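Local structure of EF0056 (Enterococcus faecalis, 6ORI) at residues Thr132-Ala137 with Lys245-Lys250; Tyr56-Ile61 with Ser336-Val341. The protein is of unknown function but forms part of the N-terminal region of an enterococcal surface protein linked with biofilm, with immunoglobulin-like character and bound calcium. All blocks are in the same frame, centred on the assembly; numbering follows the deposited sequence. Where two conformers were deposited one is given.

Interaction 1: Thr132-Ala137 with Lys245-Lys250; sequences TDTQTA and KLTKEK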
ATOM      1  N   THR A 132     -14.868  -7.547  12.497  1.00  7.46           N
ATOM      2  CA  THR A 132     -13.785  -7.767  13.440  1.00  7.33           C
ATOM      3  C   THR A 132     -12.477  -7.977  12.677  1.00  5.32           C
ATOM      4  O   THR A 132     -11.985  -7.050  12.018  1.00  7.26           O
ATOM      5  CB  THR A 132     -14.123  -8.894  14.415  1.00  9.62           C
ATOM      6  OG1 THR A 132     -14.333 -10.113  13.717  1.00 12.92           O
ATOM      7  CG2 THR A 132     -15.396  -8.546  15.191  1.00 10.65           C
ATOM      8  N   ASP A 133     -11.915  -9.170  12.738  1.00  6.94           N
ATOM      9  CA  ASP A 133     -10.589  -9.421  12.188  1.00  6.85           C
ATOM     10  C   ASP A 133     -10.572  -9.274  10.678  1.00  5.82           C
ATOM     11  O   ASP A 133     -11.539  -9.640  10.009  1.00  6.15           O
ATOM     12  CB  ASP A 133     -10.128 -10.842  12.531  1.00  8.42           C
ATOM     13  CG  ASP A 133     -10.047 -11.080  14.013  1.00 13.34           C
ATOM     14  OD1 ASP A 133      -9.868 -10.089  14.754  1.00 13.30           O
ATOM     15  OD2 ASP A 133     -10.134 -12.265  14.402  1.00 20.70           O
ATOM     16  N   THR A 134      -9.463  -8.813  10.132  1.00  5.68           N
ATOM     17  CA  THR A 134      -9.300  -8.720   8.697  1.00  3.90           C
ATOM     18  C   THR A 134      -9.773  -9.977   7.984  1.00  5.43           C
ATOM     19  O   THR A 134      -9.418 -11.081   8.389  1.00  5.26           O
ATOM     20  CB  THR A 134      -7.832  -8.487   8.364  1.00  5.75           C
ATOM     21  OG1 THR A 134      -7.370  -7.326   9.060  1.00  6.21           O
ATOM     22  CG2 THR A 134      -7.629  -8.303   6.861  1.00  5.03           C
ATOM     23  N   GLN A 135     -10.539  -9.781   6.909  1.00  3.86           N
ATOM     24  CA  GLN A 135     -11.033 -10.869   6.073  1.00  4.56           C
ATOM     25  C   GLN A 135     -10.091 -11.143   4.919  1.00  3.41           C
ATOM     26  O   GLN A 135      -9.482 -10.240   4.378  1.00  5.57           O
ATOM     27  CB  GLN A 135     -12.438 -10.539   5.546  1.00  4.67           C
ATOM     28  CG  GLN A 135     -13.451 -10.217   6.634  1.00  5.75           C
ATOM     29  CD  GLN A 135     -14.851 -10.237   6.117  1.00  6.62           C
ATOM     30  OE1 GLN A 135     -15.208 -11.101   5.331  1.00  6.37           O
ATOM     31  NE2 GLN A 135     -15.650  -9.294   6.558  1.00  7.87           N
ATOM     32  N   THR A 136     -10.002 -12.415   4.522  1.00  5.21           N
ATOM     33  CA  THR A 136      -9.192 -12.839   3.375  1.00  5.84           C
ATOM     34  C   THR A 136     -10.050 -13.500   2.321  1.00  6.17           C
ATOM     35  O   THR A 136     -10.853 -14.397   2.628  1.00  5.93           O
ATOM     36  CB  THR A 136      -8.098 -13.819   3.802  1.00  5.75           C
ATOM     37  OG1 THR A 136      -7.243 -13.158   4.738  1.00  8.50           O
ATOM     38  CG2 THR A 136      -7.269 -14.313   2.609  1.00  7.31           C
ATOM     39  N   ALA A 137      -9.849 -13.047   1.088  1.00  4.59           N
ATOM     40  CA  ALA A 137     -10.371 -13.705  -0.103  1.00  5.98           C
ATOM     41  C   ALA A 137      -9.182 -14.451  -0.675  1.00  3.80           C
ATOM     42  O   ALA A 137      -8.284 -13.819  -1.239  1.00  4.94           O
ATOM     43  CB  ALA A 137     -10.901 -12.678  -1.098  1.00  5.88           C
ATOM     44  N   LYS A 245       1.092   1.160   6.070  1.00  4.72           N
ATOM     45  CA  LYS A 245      -0.130   0.616   6.633  1.00  3.64           C
ATOM     46  C   LYS A 245       0.030  -0.862   6.978  1.00  4.05           C
ATOM     47  O   LYS A 245       0.528  -1.647   6.168  1.00  5.57           O
ATOM     48  CB  LYS A 245      -1.302   0.832   5.670  1.00  3.97           C
ATOM     49  CG  LYS A 245      -2.653   0.457   6.267  1.00  6.06           C
ATOM     50  CD  LYS A 245      -3.822   0.828   5.352  1.00  5.43           C
ATOM     51  CE  LYS A 245      -5.159   0.596   6.046  1.00  6.38           C
ATOM     52  NZ  LYS A 245      -6.278   0.996   5.160  1.00  6.87           N
ATOM     53  N   LEU A 246      -0.367  -1.209   8.193  1.00  4.17           N
ATOM     54  CA  LEU A 246      -0.264  -2.560   8.724  1.00  4.82           C
ATOM     55  C   LEU A 246      -1.644  -3.148   8.899  1.00  4.72           C
ATOM     56  O   LEU A 246      -2.498  -2.561   9.582  1.00  5.20           O
ATOM     57  CB  LEU A 246       0.479  -2.560  10.064  1.00  5.16           C
ATOM     58  CG  LEU A 246       1.884  -1.977   9.991  1.00  7.45           C
ATOM     59  CD1 LEU A 246       2.468  -1.928  11.374  1.00 12.07           C
ATOM     60  CD2 LEU A 246       2.762  -2.790   9.104  1.00  9.23           C
ATOM     61  N   THR A 247      -1.867  -4.272   8.242  1.00  4.50           N
ATOM     62  CA  THR A 247      -3.110  -5.032   8.314  1.00  6.17           C
ATOM     63  C   THR A 247      -2.899  -6.115   9.361  1.00  4.83           C
ATOM     64  O   THR A 247      -1.978  -6.937   9.219  1.00  5.25           O
ATOM     65  CB  THR A 247      -3.351  -5.665   6.944  1.00  5.82           C
ATOM     66  OG1 THR A 247      -3.468  -4.630   5.947  1.00  6.45           O
ATOM     67  CG2 THR A 247      -4.565  -6.584   6.940  1.00  6.87           C
ATOM     68  N   LYS A 248      -3.731  -6.137  10.386  1.00  5.49           N
ATOM     69  CA  LYS A 248      -3.582  -7.123  11.436  1.00  4.92           C
ATOM     70  C   LYS A 248      -4.188  -8.475  11.090  1.00  5.45           C
ATOM     71  O   LYS A 248      -5.066  -8.586  10.243  1.00  5.86           O
ATOM     72  CB  LYS A 248      -4.239  -6.619  12.713  1.00  5.21           C
ATOM     73  CG  LYS A 248      -3.594  -5.375  13.295  1.00  5.09           C
ATOM     74  CD  LYS A 248      -4.290  -4.977  14.618  1.00  4.70           C
ATOM     75  CE  LYS A 248      -3.719  -3.715  15.202  1.00  4.37           C
ATOM     76  NZ  LYS A 248      -4.320  -3.455  16.550  1.00  7.36           N
ATOM     77  N   GLU A 249      -3.712  -9.496  11.776  0.62  4.97           N
ATOM     78  CA  GLU A 249      -4.300 -10.823  11.716  0.62  6.51           C
ATOM     79  C   GLU A 249      -5.497 -10.910  12.668  0.62  6.31           C
ATOM     80  O   GLU A 249      -6.569 -11.400  12.292  0.62  7.04           O
ATOM     81  CB  GLU A 249      -3.226 -11.853  12.088  0.62  7.83           C
ATOM     82  CG  GLU A 249      -3.677 -13.303  12.004  0.62  8.54           C
ATOM     83  CD  GLU A 249      -3.902 -13.767  10.587  0.62 14.90           C
ATOM     84  OE1 GLU A 249      -3.412 -13.100   9.640  0.62 12.08           O
ATOM     85  OE2 GLU A 249      -4.573 -14.807  10.421  0.62 21.36           O
ATOM     86  N   LYS A 250      -5.314 -10.437  13.896  1.00  7.56           N
ATOM     87  CA  LYS A 250      -6.361 -10.431  14.926  1.00  7.06           C
ATOM     88  C   LYS A 250      -6.444  -9.006  15.527  1.00  8.07           C
ATOM     89  O   LYS A 250      -6.651  -8.059  14.783  1.00  8.93           O
ATOM     90  CB  LYS A 250      -6.078 -11.491  15.991  1.00 15.76           C
ATOM     91  CG  LYS A 250      -6.083 -12.918  15.462  1.00 23.00           C
ATOM     92  CD  LYS A 250      -7.485 -13.425  15.250  1.00 31.41           C
ATOM     93  CE  LYS A 250      -7.678 -14.817  15.852  1.00 43.30           C
ATOM     94  NZ  LYS A 250      -6.585 -15.767  15.500  1.00 43.04           N
TER
HETATM   95  O   HOH W   1      -7.624  -7.640  12.088  1.00  7.03           O
HETATM   96  O   HOH W   2      -7.419 -12.295   9.946  1.00  9.28           O
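Asp133 and Lys250 bring the two backbones closest together, CA to CA 5.1 Å, with Thr134 facing Glu249 as the next pair. The contact joins two antiparallel sheets, consistent with neighbouring immunoglobulin-like units: the loop leading into strand 135-144 meets the end of strand 239-248 and the loop after it. Thr134 carries the direct polar link. Its OG1 lies anti to the carbonyl carbon (chi1 -55°) and donates to Lys248 O at 2.9 Å. The donor is tilted 19° from the carbonyl plane, with a C=O...donor angle of 145°. Thr134 CG2 meets Thr247 CG2 at 3.5 Å, the two side chains crossing at about a right angle, while Thr247 OG1 is engaged by Asp33. Two waters extend the junction. One accepts from Thr134 N and lies 2.9 Å from Lys250 O; the other donates to both Thr134 O and Glu249 O, tying the backbones together from carbonyl to carbonyl. At the more exposed edge Asp133 CB sits 3.6 Å from Glu249 O. Lys250 bends past the carboxylate rather than pairing with it: Asp133 OD2 makes a short contact of doubtful weight with Lys250 CD, 3.0 Å, but lies 5.1 Å from Lys250 NZ.

Interaction 2: Tyr56-Ile61 with Ser336-Val341; sequences YGKHNI and SPRPIV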
ATOM      1  N   TYR A  56      -7.341  -8.685   0.946  1.00  4.96           N
ATOM      2  CA  TYR A  56      -7.737  -8.469   2.330  1.00  4.06           C
ATOM      3  C   TYR A  56      -8.717  -7.319   2.402  1.00  4.18           C
ATOM      4  O   TYR A  56      -8.595  -6.334   1.670  1.00  5.49           O
ATOM      5  CB  TYR A  56      -6.516  -8.179   3.235  1.00  4.08           C
ATOM      6  CG  TYR A  56      -5.415  -9.184   3.037  1.00  4.58           C
ATOM      7  CD1 TYR A  56      -5.678 -10.539   3.016  1.00  4.69           C
ATOM      8  CD2 TYR A  56      -4.112  -8.782   2.821  1.00  5.69           C
ATOM      9  CE1 TYR A  56      -4.670 -11.458   2.774  1.00  6.76           C
ATOM     10  CE2 TYR A  56      -3.116  -9.691   2.578  1.00  5.83           C
ATOM     11  CZ  TYR A  56      -3.395 -11.023   2.571  1.00  7.19           C
ATOM     12  OH  TYR A  56      -2.374 -11.905   2.295  1.00  9.07           O
ATOM     13  N   GLY A  57      -9.688  -7.436   3.290  1.00  4.43           N
ATOM     14  CA  GLY A  57     -10.680  -6.405   3.480  1.00  4.14           C
ATOM     15  C   GLY A  57     -11.121  -6.325   4.903  1.00  4.83           C
ATOM     16  O   GLY A  57     -11.180  -7.337   5.597  1.00  5.28           O
ATOM     17  N   LYS A  58     -11.425  -5.119   5.361  1.00  5.37           N
ATOM     18  CA  LYS A  58     -11.983  -4.960   6.688  1.00  5.15           C
ATOM     19  C   LYS A  58     -12.901  -3.754   6.713  1.00  5.86           C
ATOM     20  O   LYS A  58     -12.595  -2.670   6.154  1.00  6.08           O
ATOM     21  CB  LYS A  58     -10.897  -4.816   7.758  1.00  6.84           C
ATOM     22  CG  LYS A  58     -11.564  -4.534   9.101  1.00 10.77           C
ATOM     23  CD  LYS A  58     -10.646  -4.476  10.236  1.00 11.07           C
ATOM     24  CE  LYS A  58     -11.318  -3.859  11.463  1.00  7.13           C
ATOM     25  NZ  LYS A  58     -12.679  -4.371  11.748  1.00  7.77           N
ATOM     26  N   HIS A  59     -14.018  -3.924   7.407  1.00  5.00           N
ATOM     27  CA  HIS A  59     -14.914  -2.811   7.720  1.00  5.77           C
ATOM     28  C   HIS A  59     -15.308  -2.866   9.187  1.00  6.77           C
ATOM     29  O   HIS A  59     -15.097  -3.878   9.877  1.00  5.63           O
ATOM     30  CB  HIS A  59     -16.116  -2.739   6.769  1.00  7.11           C
ATOM     31  CG  HIS A  59     -16.879  -4.008   6.658  1.00  5.53           C
ATOM     32  ND1 HIS A  59     -16.457  -5.057   5.877  1.00  5.69           N
ATOM     33  CD2 HIS A  59     -18.031  -4.401   7.237  1.00  8.39           C
ATOM     34  CE1 HIS A  59     -17.322  -6.048   5.981  1.00  7.90           C
ATOM     35  NE2 HIS A  59     -18.278  -5.680   6.816  1.00  8.55           N
ATOM     36  N   ASN A  60     -15.830  -1.749   9.680  1.00  6.12           N
ATOM     37  CA  ASN A  60     -15.936  -1.528  11.115  1.00  6.27           C
ATOM     38  C   ASN A  60     -17.373  -1.485  11.592  1.00  7.47           C
ATOM     39  O   ASN A  60     -17.619  -1.599  12.807  1.00  8.17           O
ATOM     40  CB  ASN A  60     -15.264  -0.207  11.501  1.00  7.30           C
ATOM     41  CG  ASN A  60     -13.825  -0.116  11.065  1.00 10.50           C
ATOM     42  OD1 ASN A  60     -13.174  -1.123  10.763  1.00 11.02           O
ATOM     43  ND2 ASN A  60     -13.305   1.101  11.045  1.00 14.21           N
ATOM     44  N   ILE A  61     -18.304  -1.335  10.648  0.64  7.64           N
ATOM     45  CA  ILE A  61     -19.745  -1.310  10.907  0.64  8.01           C
ATOM     46  C   ILE A  61     -20.378  -2.181   9.836  0.64  8.48           C
ATOM     47  O   ILE A  61     -19.923  -2.177   8.696  0.64  9.41           O
ATOM     48  CB  ILE A  61     -20.302   0.131  10.811  0.64  9.60           C
ATOM     49  CG1 ILE A  61     -19.654   1.038  11.860  0.64 12.73           C
ATOM     50  CG2 ILE A  61     -21.816   0.155  10.968  0.64 13.74           C
ATOM     51  CD1 ILE A  61     -19.924   0.618  13.301  0.64 17.65           C
ATOM     52  N   SER A 336      -7.684  -3.783  19.212  1.00  7.63           N
ATOM     53  CA  SER A 336      -8.671  -3.689  18.138  1.00  6.75           C
ATOM     54  C   SER A 336      -8.118  -4.344  16.874  1.00  7.89           C
ATOM     55  O   SER A 336      -6.909  -4.339  16.663  1.00  6.63           O
ATOM     56  CB  SER A 336      -8.947  -2.226  17.820  1.00  8.59           C
ATOM     57  OG  SER A 336      -9.777  -2.068  16.673  1.00 11.27           O
ATOM     58  N   PRO A 337      -8.994  -4.904  16.029  1.00  5.05           N
ATOM     59  CA  PRO A 337      -8.537  -5.453  14.759  1.00  5.44           C
ATOM     60  C   PRO A 337      -8.305  -4.404  13.699  1.00  4.36           C
ATOM     61  O   PRO A 337      -7.932  -4.777  12.588  1.00  5.77           O
ATOM     62  CB  PRO A 337      -9.693  -6.385  14.359  1.00  7.08           C
ATOM     63  CG  PRO A 337     -10.887  -5.788  14.978  1.00  6.50           C
ATOM     64  CD  PRO A 337     -10.405  -5.239  16.301  1.00  6.18           C
ATOM     65  N   ARG A 338      -8.559  -3.140  14.004  1.00  5.84           N
ATOM     66  CA  ARG A 338      -8.376  -2.083  13.022  1.00  5.07           C
ATOM     67  C   ARG A 338      -6.907  -1.951  12.622  1.00  5.37           C
ATOM     68  O   ARG A 338      -5.997  -2.235  13.412  1.00  5.70           O
ATOM     69  CB  ARG A 338      -8.893  -0.745  13.539  1.00  6.22           C
ATOM     70  CG  ARG A 338     -10.397  -0.658  13.584  1.00  9.78           C
ATOM     71  CD  ARG A 338     -10.925   0.643  14.195  1.00 11.73           C
ATOM     72  NE  ARG A 338     -10.657   0.721  15.632  1.00 12.98           N
ATOM     73  CZ  ARG A 338      -9.674   1.402  16.206  1.00 15.33           C
ATOM     74  NH1 ARG A 338      -8.824   2.126  15.485  1.00 21.72           N
ATOM     75  NH2 ARG A 338      -9.544   1.353  17.523  1.00 25.26           N
ATOM     76  N   PRO A 339      -6.660  -1.488  11.398  1.00  4.21           N
ATOM     77  CA  PRO A 339      -5.281  -1.362  10.912  1.00  4.04           C
ATOM     78  C   PRO A 339      -4.571  -0.164  11.507  1.00  5.11           C
ATOM     79  O   PRO A 339      -5.160   0.703  12.164  1.00  5.82           O
ATOM     80  CB  PRO A 339      -5.451  -1.159   9.405  1.00  6.25           C
ATOM     81  CG  PRO A 339      -6.809  -0.560   9.275  1.00  5.61           C
ATOM     82  CD  PRO A 339      -7.650  -1.185  10.356  1.00  4.63           C
ATOM     83  N   ILE A 340      -3.275  -0.149  11.265  1.00  4.43           N
ATOM     84  CA  ILE A 340      -2.373   0.883  11.747  1.00  4.61           C
ATOM     85  C   ILE A 340      -1.792   1.626  10.561  1.00  4.34           C
ATOM     86  O   ILE A 340      -1.427   1.013   9.561  1.00  4.99           O
ATOM     87  CB  ILE A 340      -1.230   0.231  12.532  1.00  5.66           C
ATOM     88  CG1 ILE A 340      -1.786  -0.488  13.769  1.00  5.78           C
ATOM     89  CG2 ILE A 340      -0.142   1.251  12.860  1.00  5.51           C
ATOM     90  CD1 ILE A 340      -0.834  -1.448  14.419  1.00  8.14           C
ATOM     91  N   VAL A 341      -1.680   2.939  10.665  1.00  4.05           N
ATOM     92  CA  VAL A 341      -0.998   3.755   9.668  1.00  4.97           C
ATOM     93  C   VAL A 341       0.082   4.560  10.370  1.00  4.51           C
ATOM     94  O   VAL A 341      -0.224   5.279  11.331  1.00  5.62           O
ATOM     95  CB  VAL A 341      -1.963   4.696   8.920  1.00  7.06           C
ATOM     96  CG1 VAL A 341      -1.216   5.596   7.962  1.00  7.43           C
ATOM     97  CG2 VAL A 341      -2.994   3.899   8.154  1.00  8.12           C
TER
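Lys58 reaches from strand 50-59 across to Pro337 and Arg338, and its aliphatic chain makes the tight part of the contact. The chain runs extended from CB to CE. Its CD lies 3.6 Å from Pro337 O, and CE touches the same carbonyl oxygen while resting 3.8 Å from Arg338 CA. Lys58 crosses Pro337 at about a right angle, and Pro337 CG lies 4.0 Å from both Lys58 CE and Lys58 NZ. A bend at chi4 (46°) puts NZ where it can donate back to His59 O at 3.1 Å, approaching from above that carbonyl plane, 53° out of it. The stronger partner of NZ is Thr132 O, and two carbonyl oxygens thus share the ammonium group of this buried lysine.

The segment facing it, 336-339, is the loop that leads into strand 340-348 of the other sheet. It opens with an ST turn: Ser336 OG accepts from Arg338 N at 3.1 Å, a bond that closes the turn over Pro337, whose ring and carbonyl, with Arg338 CA, lie against Lys58. The arrangement is a loop-to-strand packing between two beta sheets, with no strand pairing between these segments.

Toward the partly exposed side the fit is looser. Asn60 and Arg338 cross at about a right angle, with amide and guanidinium planes 80° apart, and they meet through the arginine's methylenes: Asn60 OD1 is 4.0 Å from Arg338 CG, and Asn60 ND2 equally far from Arg338 CD. The amide's hydrogen bonds go to Ser32 OG and Lys289 O instead. Arg338 bends at chi3, and its NH1 makes a weak hydrogen bond to Ala287 O.

Overall arrangement
Interactions 1 and 2 are adjoining patches of one junction between two beta sheets, their centres about 6 Å apart. Strands 135-144 and 50-59 are neighbours in one sheet, and strands 239-248 and 340-348 in the other, so both contacts hold the same pair of sheets. Two lysines stitch them together: Lys248 NZ lies 2.7 Å from Ser336 O, a probable hydrogen bond, and Lys58 reaches Thr132 in the same way. Each patch is partly buried, but their chemistry differs. Interaction 1 is polar and hydrated, with an exposed lysine at its border; interaction 2 relies on aliphatic and proline packing around a buried lysine. Along the chain, interaction 1 is nested within the loop that interaction 2 closes.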